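PDB 3K25: Slr1438 protein from Synechocystis sp., which is of unknown function but probably binds a carbohydrate and may act as an isomerase of the aldose 1-epimerase type. Local coordinates for residues Q76-F79 with K84-R87; F79-K84 with G153-P158. All coordinates share one frame; numbering follows the deposited sequence.

Contact 1: Q76-F79 with K84-R87; sequences QDQF and KSYR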
loop_
_atom_site.group_PDB
_atom_site.type_symbol
_atom_site.label_atom_id
_atom_site.label_comp_id
_atom_site.label_asym_id
_atom_site.label_seq_id
_atom_site.Cartn_x
_atom_site.Cartn_y
_atom_site.Cartn_z
ATOM N N GLN A 76 12.326 -1.647 19.024
ATOM C CA GLN A 76 12.046 -0.703 20.103
ATOM C C GLN A 76 11.140 0.403 19.568
ATOM O O GLN A 76 10.881 1.393 20.259
ATOM C CB GLN A 76 13.338 -0.047 20.634
ATOM C CG GLN A 76 14.572 -0.938 20.768
ATOM C CD GLN A 76 14.367 -2.099 21.712
ATOM O OE1 GLN A 76 13.814 -3.130 21.334
ATOM N NE2 GLN A 76 14.805 -1.934 22.956
ATOM N N ASP A 77 10.673 0.238 18.332
ATOM C CA ASP A 77 9.818 1.236 17.706
ATOM C C ASP A 77 10.496 2.603 17.631
ATOM O O ASP A 77 9.837 3.640 17.736
ATOM C CB ASP A 77 8.489 1.352 18.462
ATOM C CG ASP A 77 7.447 0.358 17.970
ATOM O OD1 ASP A 77 7.834 -0.714 17.452
ATOM O OD2 ASP A 77 6.237 0.641 18.108
ATOM N N GLN A 78 11.815 2.610 17.457
ATOM C CA GLN A 78 12.518 3.874 17.348
ATOM C C GLN A 78 13.775 3.837 16.491
ATOM O O GLN A 78 14.271 2.771 16.112
ATOM C CB GLN A 78 12.884 4.406 18.727
ATOM C CG GLN A 78 14.064 3.719 19.362
ATOM C CD GLN A 78 14.393 4.309 20.709
ATOM O OE1 GLN A 78 13.536 4.387 21.588
ATOM N NE2 GLN A 78 15.639 4.730 20.883
ATOM N N PHE A 79 14.263 5.037 16.178
ATOM C CA PHE A 79 15.473 5.233 15.396
ATOM C C PHE A 79 16.080 6.551 15.840
ATOM O O PHE A 79 15.368 7.500 16.171
ATOM C CB PHE A 79 15.181 5.291 13.890
ATOM C CG PHE A 79 14.503 6.555 13.447
ATOM C CD1 PHE A 79 13.156 6.775 13.728
ATOM C CD2 PHE A 79 15.210 7.522 12.738
ATOM C CE1 PHE A 79 12.519 7.934 13.309
ATOM C CE2 PHE A 79 14.582 8.694 12.311
ATOM C CZ PHE A 79 13.230 8.901 12.597
ATOM N N LYS A 84 19.506 12.724 18.627
ATOM C CA LYS A 84 18.150 12.580 19.148
ATOM C C LYS A 84 17.498 11.250 18.773
ATOM O O LYS A 84 17.879 10.603 17.794
ATOM C CB LYS A 84 17.271 13.741 18.662
ATOM C CG LYS A 84 17.790 15.135 19.015
ATOM C CD LYS A 84 17.862 15.350 20.523
ATOM C CE LYS A 84 18.373 16.748 20.883
ATOM N NZ LYS A 84 19.769 17.009 20.425
ATOM N N SER A 85 16.507 10.850 19.565
ATOM C CA SER A 85 15.789 9.595 19.343
ATOM C C SER A 85 14.325 9.850 18.954
ATOM O O SER A 85 13.673 10.755 19.494
ATOM C CB SER A 85 15.857 8.740 20.608
ATOM O OG SER A 85 15.207 7.503 20.405
ATOM N N TYR A 86 13.815 9.054 18.016
ATOM C CA TYR A 86 12.436 9.216 17.546
ATOM C C TYR A 86 11.631 7.924 17.561
ATOM O O TYR A 86 12.158 6.859 17.258
ATOM C CB TYR A 86 12.427 9.814 16.128
ATOM C CG TYR A 86 13.071 11.189 16.052
ATOM C CD1 TYR A 86 14.463 11.329 16.069
ATOM C CD2 TYR A 86 12.290 12.350 16.057
ATOM C CE1 TYR A 86 15.061 12.583 16.104
ATOM C CE2 TYR A 86 12.882 13.613 16.091
ATOM C CZ TYR A 86 14.271 13.722 16.116
ATOM O OH TYR A 86 14.872 14.965 16.153
ATOM N N ARG A 87 10.349 8.034 17.901
ATOM C CA ARG A 87 9.447 6.884 17.967
ATOM C C ARG A 87 8.491 6.842 16.774
ATOM O O ARG A 87 7.814 7.819 16.476
ATOM C CB ARG A 87 8.624 6.944 19.257
ATOM C CG ARG A 87 9.456 7.101 20.516
ATOM C CD ARG A 87 10.218 5.827 20.834
ATOM N NE ARG A 87 9.307 4.719 21.111
ATOM C CZ ARG A 87 8.484 4.664 22.156
ATOM N NH1 ARG A 87 7.691 3.614 22.319
ATOM N NH2 ARG A 87 8.461 5.651 23.045
#
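The rings of Phe79 and Tyr86 are inclined at 32° to each other, with centroids 5.6 Å apart, a relation that is neither a stack nor edge-to-face. The Phe79 ring instead reaches the stem of its neighbour, CE1 lying 3.4 Å from Tyr86 CB. The edge of the Tyr86 ring faces the Phe79 carbonyl oxygen, while the guanidinium of Arg87 turns an edge to Asp77 O, with Gln76 O and Gln78 OE1 placed obliquely. Phe79 CG sits between its backbone N and carbonyl carbon (chi1 72°), which brings the ring's CE1 and CZ up against Tyr86 CB. Its apolar ring suits this inner face, where Leu74, Leu88, Phe126 and Leu263 of helix 262-265 also touch it; Tyr86 also touches Pro127.

All this hangs on an antiparallel beta hairpin of strands 78-81 and 84-87. Phe79 and Tyr86 form a hydrogen-bonded pair, Phe79 N meeting Tyr86 O at 3.0 Å and Tyr86 N meeting Phe79 O at 2.9 Å. Gln78 and Arg87 form the next, non-hydrogen-bonded pair, where Arg87 CA approaches Asp77 O at 3.3 Å in a CH...O contact.

The hairpin's other face is polar, as befits the surface. Gln78, extended beyond CG, slants across the bent Arg87 chain, CB being 3.7 Å from Arg87 CD, and brings its NE2 to 2.8 Å from Ser85 OG, at an angle too poor for a hydrogen bond. With an alanine here CB could still meet Arg87 CD, but Ser85 OG would probably lose the amide beside it. Ser85 OG has a weak hydrogen bond to Asn80 OD1.

Contact 2: F79-K84 with G153-P158; sequences FNHAGK and GDQRMP
This is a small polar surface contact between His81, beside the tight turn of a beta hairpin, and Gln155, in the connection that leads from strand 142-151 to strand 157-168. The two strands belong to different large antiparallel sheets of the beta-sandwich built by this family, which is related to galactose mutarotases, and the hairpin lies beside the connection between them. The turn is closed by His81 N donating to Lys84 O, and Gly83, with its positive phi, suits the bend. With CG anti to the backbone N (chi1 173°), the His81 imidazole is placed where its NE2 meets Gln155, whose extended side chain comes from the opposite direction. An extended glutamine and an outstretched histidine can span the gap between backbones: the nearest alpha carbons, those of His81 and Pro158, are 10.0 Å from each other. Phe128 links the two sides, meeting the His81 ring and touching Gln155, Met157 and Pro158. One face of the imidazole carries Ala82 CB, 3.9 Å above its plane and displaced to the rim of the ring. The amide stands almost upright to the ring, the planes 82° apart, and its NE2 lies at the imidazole edge, 3.0 Å from His81 NE2.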
loop_
_atom_site.group_PDB
_atom_site.type_symbol
_atom_site.label_atom_id
_atom_site.label_comp_id
_atom_site.label_asym_id
_atom_site.label_seq_id
_atom_site.Cartn_x
_atom_site.Cartn_y
_atom_site.Cartn_z
ATOM N N PHE A 79 14.263 5.037 16.178
ATOM C CA PHE A 79 15.473 5.233 15.396
ATOM C C PHE A 79 16.080 6.551 15.840
ATOM O O PHE A 79 15.368 7.500 16.171
ATOM C CB PHE A 79 15.181 5.291 13.890
ATOM C CG PHE A 79 14.503 6.555 13.447
ATOM C CD1 PHE A 79 13.156 6.775 13.728
ATOM C CD2 PHE A 79 15.210 7.522 12.738
ATOM C CE1 PHE A 79 12.519 7.934 13.309
ATOM C CE2 PHE A 79 14.582 8.694 12.311
ATOM C CZ PHE A 79 13.230 8.901 12.597
ATOM N N ASN A 80 17.402 6.594 15.863
ATOM C CA ASN A 80 18.099 7.798 16.271
ATOM C C ASN A 80 18.484 8.587 15.044
ATOM O O ASN A 80 18.797 8.014 14.004
ATOM C CB ASN A 80 19.363 7.440 17.061
ATOM C CG ASN A 80 19.058 6.948 18.466
ATOM O OD1 ASN A 80 17.921 6.577 18.776
ATOM N ND2 ASN A 80 20.078 6.932 19.321
ATOM N N HIS A 81 18.432 9.906 15.160
ATOM C CA HIS A 81 18.836 10.782 14.070
ATOM C C HIS A 81 19.486 12.002 14.688
ATOM O O HIS A 81 18.880 12.694 15.508
ATOM C CB HIS A 81 17.652 11.228 13.209
ATOM C CG HIS A 81 18.025 12.255 12.183
ATOM N ND1 HIS A 81 18.839 11.970 11.107
ATOM C CD2 HIS A 81 17.748 13.579 12.104
ATOM C CE1 HIS A 81 19.047 13.073 10.409
ATOM N NE2 HIS A 81 18.395 14.064 10.993
ATOM N N ALA A 82 20.724 12.259 14.293
ATOM C CA ALA A 82 21.461 13.404 14.819
ATOM C C ALA A 82 21.416 13.416 16.347
ATOM O O ALA A 82 20.999 14.402 16.961
ATOM C CB ALA A 82 20.875 14.702 14.264
ATOM N N GLY A 83 21.841 12.307 16.946
ATOM C CA GLY A 83 21.856 12.196 18.393
ATOM C C GLY A 83 20.496 11.920 19.003
ATOM O O GLY A 83 20.342 10.994 19.799
ATOM N N LYS A 84 19.506 12.724 18.627
ATOM C CA LYS A 84 18.150 12.580 19.148
ATOM C C LYS A 84 17.498 11.250 18.773
ATOM O O LYS A 84 17.879 10.603 17.794
ATOM C CB LYS A 84 17.271 13.741 18.662
ATOM C CG LYS A 84 17.790 15.135 19.015
ATOM C CD LYS A 84 17.862 15.350 20.523
ATOM C CE LYS A 84 18.373 16.748 20.883
ATOM N NZ LYS A 84 19.769 17.009 20.425
ATOM N N GLY A 153 12.301 20.846 3.646
ATOM C CA GLY A 153 13.148 21.244 4.757
ATOM C C GLY A 153 14.583 21.511 4.328
ATOM O O GLY A 153 14.907 21.427 3.142
ATOM N N ASP A 154 15.453 21.797 5.294
ATOM C CA ASP A 154 16.848 22.116 5.001
ATOM C C ASP A 154 17.881 20.981 5.060
ATOM O O ASP A 154 19.068 21.222 4.880
ATOM C CB ASP A 154 17.300 23.271 5.906
ATOM C CG ASP A 154 17.311 22.895 7.375
ATOM O OD1 ASP A 154 16.379 22.192 7.825
ATOM O OD2 ASP A 154 18.250 23.311 8.085
ATOM N N GLN A 155 17.463 19.751 5.307
ATOM C CA GLN A 155 18.443 18.676 5.326
ATOM C C GLN A 155 17.895 17.395 4.726
ATOM O O GLN A 155 16.684 17.185 4.701
ATOM C CB GLN A 155 18.949 18.428 6.746
ATOM C CG GLN A 155 17.873 18.222 7.781
ATOM C CD GLN A 155 18.456 17.804 9.118
ATOM O OE1 GLN A 155 19.396 18.427 9.617
ATOM N NE2 GLN A 155 17.901 16.747 9.709
ATOM N N ARG A 156 18.795 16.552 4.223
ATOM C CA ARG A 156 18.422 15.279 3.609
ATOM C C ARG A 156 17.348 14.552 4.407
ATOM O O ARG A 156 17.343 14.574 5.643
ATOM C CB ARG A 156 19.633 14.363 3.494
ATOM C CG ARG A 156 20.849 15.015 2.914
ATOM C CD ARG A 156 21.917 13.981 2.705
ATOM N NE ARG A 156 21.573 13.069 1.619
ATOM C CZ ARG A 156 21.591 11.744 1.720
ATOM N NH1 ARG A 156 21.927 11.167 2.866
ATOM N NH2 ARG A 156 21.301 10.992 0.666
HETATM N N MSE A 157 16.444 13.891 3.694
HETATM C CA MSE A 157 15.358 13.175 4.336
HETATM C C MSE A 157 15.384 11.700 3.975
HETATM O O MSE A 157 15.212 11.327 2.816
HETATM C CB MSE A 157 14.023 13.789 3.921
HETATM C CG MSE A 157 12.808 13.110 4.516
HETATM SE SE MSE A 157 11.159 13.876 3.837
HETATM C CE MSE A 157 11.179 13.051 2.076
ATOM N N PRO A 158 15.632 10.838 4.964
ATOM C CA PRO A 158 15.654 9.416 4.645
ATOM C C PRO A 158 14.209 8.961 4.742
ATOM O O PRO A 158 13.429 9.559 5.479
ATOM C CB PRO A 158 16.530 8.843 5.750
ATOM C CG PRO A 158 16.140 9.665 6.924
ATOM C CD PRO A 158 16.051 11.074 6.358
#

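Both contacts are surface contacts and both use strand 78-81, but they hold it differently. Contact 1 is local: it pairs that strand with 84-87 inside one hairpin, through paired backbone bonds, an apolar inner face and a polar outer one, and buries 334 Å². Contact 2 is a long-range touch from the hairpin's far end to residues 153-158, about 70 positions further on, carried by two polar side chains and burying 106 Å². Their centres lie about 12 Å apart, and they share Phe79 and Lys84. Buried Phe79 belongs to contact 1's packing, whereas in contact 2 it stays back from the other segment and His81 reaches across.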